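Local coordinates for protein peptidase, C14 family (Geobacter sulfurreducens PCA, PDB 3BIJ) that has not been characterised biochemically but, as a member of the caspase-like C14 peptidase family, probably acts as a cysteine-type endopeptidase, at residues A[17-22]-A[107-112]; A[79-84]-A[101-106]; A[229-234]-A[271-276]. All blocks are in the same frame, centred on the assembly; numbering follows the deposited sequence.

Contact 1: residues A[17-22]-A[107-112]; sequences KHYGGW and DGELID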
loop_
_atom_site.group_PDB
_atom_site.type_symbol
_atom_site.label_atom_id
_atom_site.label_comp_id
_atom_site.label_asym_id
_atom_site.label_seq_id
_atom_site.Cartn_x
_atom_site.Cartn_y
_atom_site.Cartn_z
ATOM N N LYS A 17 -22.878 -6.174 29.813
ATOM C CA LYS A 17 -24.262 -6.112 30.260
ATOM C C LYS A 17 -24.781 -4.670 30.263
ATOM O O LYS A 17 -25.973 -4.434 30.405
ATOM C CB LYS A 17 -24.372 -6.738 31.657
ATOM C CG LYS A 17 -24.209 -8.273 31.645
ATOM C CD LYS A 17 -23.302 -8.833 32.776
ATOM C CE LYS A 17 -23.876 -8.598 34.184
ATOM N NZ LYS A 17 -23.470 -7.273 34.748
ATOM N N HIS A 18 -23.888 -3.701 30.105
ATOM C CA HIS A 18 -24.309 -2.310 30.068
ATOM C C HIS A 18 -24.020 -1.702 28.694
ATOM O O HIS A 18 -24.779 -0.875 28.184
ATOM C CB HIS A 18 -23.596 -1.511 31.162
ATOM C CG HIS A 18 -23.801 -0.033 31.058
ATOM N ND1 HIS A 18 -23.068 0.763 30.202
ATOM C CD2 HIS A 18 -24.682 0.791 31.672
ATOM C CE1 HIS A 18 -23.490 2.011 30.293
ATOM N NE2 HIS A 18 -24.469 2.057 31.178
ATOM N N TYR A 19 -22.922 -2.131 28.090
ATOM C CA TYR A 19 -22.525 -1.617 26.787
ATOM C C TYR A 19 -23.108 -2.405 25.619
ATOM O O TYR A 19 -22.408 -2.715 24.653
ATOM C CB TYR A 19 -21.008 -1.597 26.702
ATOM C CG TYR A 19 -20.367 -0.526 27.550
ATOM C CD1 TYR A 19 -20.207 0.762 27.057
ATOM C CD2 TYR A 19 -19.894 -0.812 28.826
ATOM C CE1 TYR A 19 -19.580 1.749 27.803
ATOM C CE2 TYR A 19 -19.263 0.163 29.596
ATOM C CZ TYR A 19 -19.101 1.448 29.076
ATOM O OH TYR A 19 -18.423 2.407 29.801
ATOM N N GLY A 20 -24.395 -2.734 25.715
ATOM C CA GLY A 20 -25.060 -3.463 24.649
ATOM C C GLY A 20 -24.321 -4.685 24.128
ATOM O O GLY A 20 -24.315 -4.930 22.925
ATOM N N GLY A 21 -23.689 -5.447 25.015
ATOM C CA GLY A 21 -22.988 -6.643 24.579
ATOM C C GLY A 21 -21.536 -6.463 24.184
ATOM O O GLY A 21 -20.866 -7.419 23.799
ATOM N N TRP A 22 -21.040 -5.239 24.283
ATOM C CA TRP A 22 -19.654 -4.942 23.938
ATOM C C TRP A 22 -18.792 -5.068 25.187
ATOM O O TRP A 22 -19.128 -4.504 26.228
ATOM C CB TRP A 22 -19.557 -3.519 23.409
ATOM C CG TRP A 22 -18.193 -3.150 22.938
ATOM C CD1 TRP A 22 -17.494 -3.746 21.938
ATOM C CD2 TRP A 22 -17.409 -2.032 23.365
ATOM N NE1 TRP A 22 -16.332 -3.064 21.695
ATOM C CE2 TRP A 22 -16.255 -2.004 22.557
ATOM C CE3 TRP A 22 -17.573 -1.045 24.343
ATOM C CZ2 TRP A 22 -15.272 -1.033 22.696
ATOM C CZ3 TRP A 22 -16.594 -0.081 24.480
ATOM C CH2 TRP A 22 -15.459 -0.081 23.658
ATOM N N ASP A 107 -18.545 0.189 34.816
ATOM C CA ASP A 107 -19.929 0.420 35.208
ATOM C C ASP A 107 -20.764 1.091 34.098
ATOM O O ASP A 107 -21.931 0.751 33.883
ATOM C CB ASP A 107 -19.909 1.302 36.460
ATOM C CG ASP A 107 -21.040 1.014 37.383
ATOM O OD1 ASP A 107 -21.628 -0.090 37.245
ATOM O OD2 ASP A 107 -21.332 1.881 38.252
ATOM N N GLY A 108 -20.151 2.060 33.421
ATOM C CA GLY A 108 -20.811 2.807 32.374
ATOM C C GLY A 108 -19.903 3.965 31.980
ATOM O O GLY A 108 -18.716 3.977 32.326
ATOM N N GLU A 109 -20.441 4.957 31.279
ATOM C CA GLU A 109 -19.613 6.081 30.846
ATOM C C GLU A 109 -19.626 7.264 31.797
ATOM O O GLU A 109 -20.650 7.602 32.378
ATOM C CB GLU A 109 -20.039 6.552 29.452
ATOM C CG GLU A 109 -19.987 5.455 28.418
ATOM C CD GLU A 109 -20.564 5.874 27.100
ATOM O OE1 GLU A 109 -19.978 6.766 26.455
ATOM O OE2 GLU A 109 -21.605 5.312 26.707
ATOM N N LEU A 110 -18.470 7.890 31.950
ATOM C CA LEU A 110 -18.346 9.045 32.812
ATOM C C LEU A 110 -18.244 10.215 31.858
ATOM O O LEU A 110 -17.248 10.342 31.160
ATOM C CB LEU A 110 -17.073 8.931 33.652
ATOM C CG LEU A 110 -16.751 10.079 34.605
ATOM C CD1 LEU A 110 -17.785 10.138 35.714
ATOM C CD2 LEU A 110 -15.372 9.886 35.174
ATOM N N ILE A 111 -19.277 11.054 31.804
ATOM C CA ILE A 111 -19.273 12.203 30.901
ATOM C C ILE A 111 -18.161 13.173 31.260
ATOM O O ILE A 111 -17.940 13.473 32.436
ATOM C CB ILE A 111 -20.618 12.973 30.928
ATOM C CG1 ILE A 111 -21.703 12.170 30.214
ATOM C CG2 ILE A 111 -20.471 14.298 30.197
ATOM C CD1 ILE A 111 -22.013 10.831 30.846
ATOM N N ASP A 112 -17.469 13.677 30.244
ATOM C CA ASP A 112 -16.373 14.611 30.477
ATOM C C ASP A 112 -16.728 15.715 31.471
ATOM O O ASP A 112 -15.877 16.179 32.233
ATOM C CB ASP A 112 -15.889 15.220 29.152
ATOM C CG ASP A 112 -16.993 15.924 28.383
ATOM O OD1 ASP A 112 -16.733 16.338 27.230
ATOM O OD2 ASP A 112 -18.112 16.064 28.919
#

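Contact 2: residues A[79-84]-A[101-106]; sequences LSYSGH and ETWCLF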
loop_
_atom_site.group_PDB
_atom_site.type_symbol
_atom_site.label_atom_id
_atom_site.label_comp_id
_atom_site.label_asym_id
_atom_site.label_seq_id
_atom_site.Cartn_x
_atom_site.Cartn_y
_atom_site.Cartn_z
ATOM N N LEU A 79 -3.879 11.874 38.388
ATOM C CA LEU A 79 -4.884 10.979 37.822
ATOM C C LEU A 79 -4.416 10.444 36.482
ATOM O O LEU A 79 -4.186 11.212 35.554
ATOM C CB LEU A 79 -6.210 11.717 37.623
ATOM C CG LEU A 79 -7.339 10.982 36.881
ATOM C CD1 LEU A 79 -7.626 9.636 37.533
ATOM C CD2 LEU A 79 -8.601 11.856 36.909
ATOM N N SER A 80 -4.263 9.132 36.385
ATOM C CA SER A 80 -3.849 8.532 35.129
ATOM C C SER A 80 -4.979 7.606 34.712
ATOM O O SER A 80 -5.635 7.013 35.566
ATOM C CB SER A 80 -2.547 7.742 35.281
ATOM O OG SER A 80 -2.730 6.621 36.118
ATOM N N TYR A 81 -5.211 7.492 33.406
ATOM C CA TYR A 81 -6.285 6.653 32.903
ATOM C C TYR A 81 -5.978 5.986 31.578
ATOM O O TYR A 81 -5.548 6.631 30.620
ATOM C CB TYR A 81 -7.576 7.477 32.748
ATOM C CG TYR A 81 -8.699 6.787 31.981
ATOM C CD1 TYR A 81 -8.856 6.960 30.599
ATOM C CD2 TYR A 81 -9.589 5.939 32.635
ATOM C CE1 TYR A 81 -9.874 6.299 29.898
ATOM C CE2 TYR A 81 -10.602 5.272 31.949
ATOM C CZ TYR A 81 -10.741 5.452 30.582
ATOM O OH TYR A 81 -11.737 4.782 29.904
ATOM N N SER A 82 -6.195 4.681 31.538
ATOM C CA SER A 82 -6.017 3.929 30.318
ATOM C C SER A 82 -7.281 3.120 30.139
ATOM O O SER A 82 -7.620 2.264 30.959
ATOM C CB SER A 82 -4.780 3.034 30.380
ATOM O OG SER A 82 -3.616 3.807 30.170
ATOM N N GLY A 83 -7.999 3.440 29.073
ATOM C CA GLY A 83 -9.240 2.754 28.773
ATOM C C GLY A 83 -9.799 3.339 27.498
ATOM O O GLY A 83 -9.114 4.091 26.808
ATOM N N HIS A 84 -11.043 2.998 27.188
ATOM C CA HIS A 84 -11.693 3.495 25.990
ATOM C C HIS A 84 -12.288 4.862 26.235
ATOM O O HIS A 84 -12.652 5.195 27.362
ATOM C CB HIS A 84 -12.832 2.570 25.560
ATOM C CG HIS A 84 -12.393 1.405 24.735
ATOM N ND1 HIS A 84 -12.370 0.116 25.222
ATOM C CD2 HIS A 84 -11.948 1.339 23.459
ATOM C CE1 HIS A 84 -11.928 -0.697 24.279
ATOM N NE2 HIS A 84 -11.664 0.020 23.201
ATOM N N GLU A 101 -17.951 13.733 24.911
ATOM C CA GLU A 101 -16.881 12.771 25.127
ATOM C C GLU A 101 -16.986 12.182 26.522
ATOM O O GLU A 101 -17.442 12.844 27.449
ATOM C CB GLU A 101 -15.536 13.450 24.925
ATOM C CG GLU A 101 -15.348 13.926 23.496
ATOM C CD GLU A 101 -14.035 14.632 23.284
ATOM O OE1 GLU A 101 -13.685 14.904 22.104
ATOM O OE2 GLU A 101 -13.352 14.919 24.300
ATOM N N THR A 102 -16.575 10.930 26.665
ATOM C CA THR A 102 -16.665 10.252 27.949
ATOM C C THR A 102 -15.534 9.254 28.129
ATOM O O THR A 102 -14.747 9.000 27.213
ATOM C CB THR A 102 -17.968 9.440 28.064
ATOM O OG1 THR A 102 -17.874 8.278 27.227
ATOM C CG2 THR A 102 -19.170 10.283 27.646
ATOM N N TRP A 103 -15.455 8.705 29.334
ATOM C CA TRP A 103 -14.482 7.675 29.642
ATOM C C TRP A 103 -15.346 6.432 29.797
ATOM O O TRP A 103 -16.383 6.466 30.470
ATOM C CB TRP A 103 -13.736 7.961 30.951
ATOM C CG TRP A 103 -12.502 8.807 30.779
ATOM C CD1 TRP A 103 -11.997 9.294 29.607
ATOM C CD2 TRP A 103 -11.621 9.254 31.813
ATOM N NE1 TRP A 103 -10.860 10.015 29.845
ATOM C CE2 TRP A 103 -10.604 10.011 31.192
ATOM C CE3 TRP A 103 -11.592 9.089 33.204
ATOM C CZ2 TRP A 103 -9.567 10.606 31.913
ATOM C CZ3 TRP A 103 -10.562 9.680 33.920
ATOM C CH2 TRP A 103 -9.562 10.431 33.267
ATOM N N CYS A 104 -14.949 5.340 29.157
ATOM C CA CYS A 104 -15.747 4.134 29.271
ATOM C C CYS A 104 -15.328 3.328 30.474
ATOM O O CYS A 104 -14.409 2.504 30.422
ATOM C CB CYS A 104 -15.641 3.302 28.005
ATOM S SG CYS A 104 -16.354 4.132 26.617
ATOM N N LEU A 105 -16.000 3.591 31.580
ATOM C CA LEU A 105 -15.690 2.872 32.796
ATOM C C LEU A 105 -16.450 1.549 32.746
ATOM O O LEU A 105 -17.346 1.362 31.923
ATOM C CB LEU A 105 -16.048 3.727 34.026
ATOM C CG LEU A 105 -15.214 5.026 34.164
ATOM C CD1 LEU A 105 -15.568 5.728 35.436
ATOM C CD2 LEU A 105 -13.718 4.709 34.153
ATOM N N PHE A 106 -16.073 0.617 33.605
ATOM C CA PHE A 106 -16.693 -0.701 33.604
ATOM C C PHE A 106 -18.186 -0.610 33.827
ATOM O O PHE A 106 -18.984 -1.226 33.117
ATOM C CB PHE A 106 -16.036 -1.560 34.687
ATOM C CG PHE A 106 -16.379 -3.019 34.600
ATOM C CD1 PHE A 106 -17.545 -3.507 35.185
ATOM C CD2 PHE A 106 -15.536 -3.905 33.928
ATOM C CE1 PHE A 106 -17.868 -4.844 35.102
ATOM C CE2 PHE A 106 -15.852 -5.252 33.839
ATOM C CZ PHE A 106 -17.019 -5.725 34.427
HETATM O O HOH W 1 -12.723 1.461 28.839
#

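Contact 3: residues A[229-234]-A[271-276]; sequences RVWKNG and KQRPFT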
loop_
_atom_site.group_PDB
_atom_site.type_symbol
_atom_site.label_atom_id
_atom_site.label_comp_id
_atom_site.label_asym_id
_atom_site.label_seq_id
_atom_site.Cartn_x
_atom_site.Cartn_y
_atom_site.Cartn_z
ATOM N N ARG A 229 9.608 5.075 28.550
ATOM C CA ARG A 229 10.934 5.039 27.944
ATOM C C ARG A 229 11.763 6.317 28.172
ATOM O O ARG A 229 12.969 6.231 28.391
ATOM C CB ARG A 229 10.823 4.712 26.448
ATOM C CG ARG A 229 12.145 4.815 25.693
ATOM C CD ARG A 229 12.350 3.719 24.650
ATOM N NE ARG A 229 12.909 2.512 25.239
ATOM C CZ ARG A 229 13.674 1.645 24.581
ATOM N NH1 ARG A 229 14.145 0.563 25.188
ATOM N NH2 ARG A 229 13.980 1.862 23.311
ATOM N N VAL A 230 11.137 7.494 28.128
ATOM C CA VAL A 230 11.892 8.727 28.352
ATOM C C VAL A 230 12.082 8.919 29.844
ATOM O O VAL A 230 13.080 9.469 30.281
ATOM C CB VAL A 230 11.179 9.983 27.782
ATOM C CG1 VAL A 230 10.860 9.786 26.312
ATOM C CG2 VAL A 230 9.914 10.265 28.563
ATOM N N TRP A 231 11.118 8.473 30.637
ATOM C CA TRP A 231 11.252 8.614 32.075
ATOM C C TRP A 231 12.426 7.748 32.529
ATOM O O TRP A 231 13.080 8.034 33.530
ATOM C CB TRP A 231 9.968 8.178 32.760
ATOM C CG TRP A 231 10.063 8.133 34.240
ATOM C CD1 TRP A 231 9.901 7.029 35.041
ATOM C CD2 TRP A 231 10.256 9.238 35.120
ATOM N NE1 TRP A 231 9.969 7.381 36.355
ATOM C CE2 TRP A 231 10.185 8.734 36.441
ATOM C CE3 TRP A 231 10.476 10.611 34.928
ATOM C CZ2 TRP A 231 10.326 9.555 37.570
ATOM C CZ3 TRP A 231 10.616 11.428 36.057
ATOM C CH2 TRP A 231 10.538 10.889 37.359
ATOM N N LYS A 232 12.692 6.693 31.772
ATOM C CA LYS A 232 13.785 5.764 32.056
ATOM C C LYS A 232 14.003 5.418 33.527
ATOM O O LYS A 232 15.100 5.604 34.070
ATOM C CB LYS A 232 15.102 6.272 31.463
ATOM C CG LYS A 232 16.132 5.162 31.280
ATOM C CD LYS A 232 17.358 5.663 30.588
ATOM C CE LYS A 232 18.286 4.516 30.220
ATOM N NZ LYS A 232 19.512 4.998 29.497
ATOM N N ASN A 233 12.954 4.901 34.168
ATOM C CA ASN A 233 13.020 4.483 35.571
ATOM C C ASN A 233 13.518 5.565 36.515
ATOM O O ASN A 233 14.298 5.276 37.426
ATOM C CB ASN A 233 13.927 3.255 35.703
ATOM C CG ASN A 233 13.527 2.135 34.766
ATOM O OD1 ASN A 233 12.507 1.485 34.969
ATOM N ND2 ASN A 233 14.331 1.908 33.725
ATOM N N GLY A 234 13.096 6.808 36.283
ATOM C CA GLY A 234 13.497 7.899 37.157
ATOM C C GLY A 234 14.807 8.584 36.847
ATOM O O GLY A 234 15.270 9.396 37.641
ATOM N N LYS A 271 7.125 23.888 35.609
ATOM C CA LYS A 271 8.580 23.942 35.601
ATOM C C LYS A 271 9.206 22.827 36.432
ATOM O O LYS A 271 10.401 22.564 36.320
ATOM C CB LYS A 271 9.057 25.300 36.121
ATOM C CG LYS A 271 9.923 26.083 35.135
ATOM C CD LYS A 271 9.162 26.431 33.859
ATOM C CE LYS A 271 9.770 25.751 32.626
ATOM N NZ LYS A 271 8.924 25.931 31.390
ATOM N N GLN A 272 8.399 22.168 37.261
ATOM C CA GLN A 272 8.891 21.081 38.110
ATOM C C GLN A 272 9.239 19.838 37.296
ATOM O O GLN A 272 9.026 19.791 36.089
ATOM C CB GLN A 272 7.837 20.684 39.147
ATOM C CG GLN A 272 7.303 21.807 40.005
ATOM C CD GLN A 272 6.345 21.305 41.075
ATOM O OE1 GLN A 272 5.363 20.625 40.780
ATOM N NE2 GLN A 272 6.625 21.648 42.324
ATOM N N ARG A 273 9.772 18.829 37.975
ATOM C CA ARG A 273 10.114 17.570 37.331
ATOM C C ARG A 273 8.801 16.794 37.169
ATOM O O ARG A 273 7.978 16.754 38.082
ATOM C CB ARG A 273 11.116 16.792 38.189
ATOM C CG ARG A 273 11.969 15.839 37.353
ATOM C CD ARG A 273 13.261 15.308 37.985
ATOM N NE ARG A 273 13.030 14.051 38.603
ATOM C CZ ARG A 273 13.452 12.806 38.438
ATOM N NH1 ARG A 273 14.314 12.320 37.551
ATOM N NH2 ARG A 273 12.890 12.004 39.305
ATOM N N PRO A 274 8.596 16.157 36.009
ATOM C CA PRO A 274 7.379 15.392 35.716
ATOM C C PRO A 274 6.573 14.716 36.834
ATOM O O PRO A 274 5.360 14.592 36.696
ATOM C CB PRO A 274 7.830 14.405 34.629
ATOM C CG PRO A 274 9.322 14.366 34.758
ATOM C CD PRO A 274 9.653 15.805 35.049
ATOM N N PHE A 275 7.176 14.272 37.929
ATOM C CA PHE A 275 6.322 13.651 38.947
ATOM C C PHE A 275 6.594 14.131 40.342
ATOM O O PHE A 275 6.395 13.409 41.312
ATOM C CB PHE A 275 6.442 12.138 38.891
ATOM C CG PHE A 275 5.875 11.544 37.641
ATOM C CD1 PHE A 275 4.500 11.418 37.473
ATOM C CD2 PHE A 275 6.712 11.124 36.619
ATOM C CE1 PHE A 275 3.970 10.878 36.304
ATOM C CE2 PHE A 275 6.196 10.587 35.446
ATOM C CZ PHE A 275 4.823 10.463 35.289
ATOM N N THR A 276 7.003 15.384 40.419
ATOM C CA THR A 276 7.348 15.997 41.671
ATOM C C THR A 276 6.243 16.207 42.705
ATOM O O THR A 276 5.156 16.708 42.417
ATOM C CB THR A 276 8.049 17.330 41.417
ATOM O OG1 THR A 276 9.148 17.120 40.525
ATOM C CG2 THR A 276 8.562 17.905 42.706
#

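Contact 1: residues A[17-22]-A[107-112]
Tyr-19 OH ends 3.0 Å from Gly-108 O and also touches Glu-109, but its hydrogen bond goes to Leu-105 O, just before residues 107-112. The phenol hydroxyl is therefore committed to the backbone that links strand 99-104 to strand 109-111, and what it meets within 107-112 is packing. Glu-109 CG lies 3.8 Å from Tyr-19 CE1, the two side chains passing at a slant with ring and carboxylate planes 32° apart. The carboxylate takes no part: Glu-109 OE1 is hydrogen-bonded to Thr-102 OG1. His-18 makes the second half of the contact. A chi1 of 171° sets its CG anti to the backbone N; the ring beyond it meets Gly-108, whose CA sits 3.8 Å from the ring centroid and 26° off its normal, a CH-pi contact. Over the same face comes Asp-107 O, 3.5 Å from His-18 CG. Gly-108 suits this closeness, because a CB there would be pressed tightly against the imidazole. An alanine in place of His-18 would probably open a gap over Gly-108 CA and remove the flat cover from Asp-107 O, leaving the loop less closely seated. Behind these two residues the loop reverses in a type I' turn from Tyr-19 to Trp-22, closed by Trp-22 N to Tyr-19 O at 2.9 Å, while Thr-175 of helix 169-178 touches both His-18 and Tyr-19. The chemistry thus implies a join made by one imidazole face against the Asp-107/Gly-108 backbone and by the Tyr-19 phenol end beside Gly-108 and Glu-109, with the Tyr-19 and Glu-109 polar ends satisfied by strand 99-104 and its following loop.

Contact 2: residues A[79-84]-A[101-106]
Tyr-81 and Trp-103 face each other inside the beta hairpin of strands 76-89 and 99-104, part of the caspase-like alpha/beta fold. The hairpin partners are splayed here: the axes of 79-82 and 101-104 make an angle of 80° and come no closer than 9.2 Å, so side chains rather than a backbone ladder fill the space between them. The aromatic contact is a face-to-face stack. The Tyr-81 ring lies over the five-membered ring of Trp-103 with centroids 3.9 Å apart and planes only 6° from parallel, the two side chains running past each other in opposite directions. Tyr-81 CG is anti to the backbone N; separately, Tyr-81 CB rests on the six-membered ring of Trp-103, a CH-pi contact of 3.8 Å to the centroid. On the other face of Tyr-81, toward the rim, lies Gly-83 N; a CB on Gly-83 would clash with Tyr-81 OH.

Aliphatic contacts finish the apolar part. Leu-79 CD2 meets the indole tip to tip at Trp-103 CH2, 4.0 Å away and near the ring plane, and Leu-105 CD2 packs on Tyr-81 CE2.

The polar contacts converge on His-84 O. It accepts from Tyr-81 OH at 2.7 Å and from Cys-104 N at 2.9 Å, the latter nearly straight (171°), and the donors arrive from opposite faces of the carbonyl plane. A water accepts from His-84 N and lies close to Cys-104 O, the latter distance short enough to be treated with caution. These bonds hold the His-84 backbone, at the end of the Ser-Gly-His sequence where caspase-family peptidases usually carry their catalytic histidine. His-84 CB, one bond before the imidazole, abuts Cys-104 CB at 3.8 Å.

Contact 3: residues A[229-234]-A[271-276]
Trp-231, at the C-terminal end of helix 222-231, is met by three consecutive residues of the 271-276 loop, each in a different way. The aromatic contact is T-shaped: Phe-275 directs its edge, at CD2, to the face of the six-membered ring of Trp-231, with centroids 5.1 Å apart and planes at 80°. Against the opposite face of the indole, toward its rim, lies Gly-234 CA of the same segment, 3.4 Å above the plane. The aliphatic contact comes from Pro-274, whose CG lies 3.5 Å from Trp-231 CZ3.

The polar contacts belong to Arg-273. Its chain bends at chi3 (94°), which turns NE out of the extended line, and the guanidinium then lies with one face near Trp-231 CH2. NH1 donates to Gly-234 O at 3.1 Å and 172°; the acceptor is in the guanidinium plane, although the donor stands well above the plane of the carbonyl. NH1 also bonds Tyr-236 O, so two backbone carbonyls hold the group; with Lys-237 and Arg-43 close by, they may temper local repulsion between like charges. Within the loop, Arg-273 O accepts from Thr-276 N at 2.9 Å and from Thr-276 OG1 at 2.7 Å, both from the same face of its plane, closing a turn that presents Pro-274 and Phe-275 to the tryptophan.

Phe-275 also meets Phe-131 of sheet strand 127-133, and Ile-39 of helix 29-42 touches both Trp-231 and Phe-275. The arrangement is that of a C-terminal segment packed between helices 222-231 and 29-42 and the central sheet, as suits the layered alpha/beta architecture of the caspase-like fold.

Contacts 1 and 2 form one continuous region, their centres 11 Å apart, with contact 2 nested along the chain inside the loop closed by contact 1. Two probable hydrogen bonds join them: Tyr-19 OH to Leu-105 O at 2.6 Å and Glu-109 OE1 to Thr-102 OG1 at 2.7 Å. Strands 99-104 and 109-111 are sheet neighbours, and the Trp-22 ring meets that of His-84, so the 17-22 loop borders the probable active-site region. Contact 3 has its centre 34 Å from that of contact 1 and 23 Å from that of contact 2, though the nearest atoms of contacts 2 and 3 are about 7 Å apart without touching. Phe-131 relates these two, pairing through its backbone with Tyr-81 while its ring meets Phe-275.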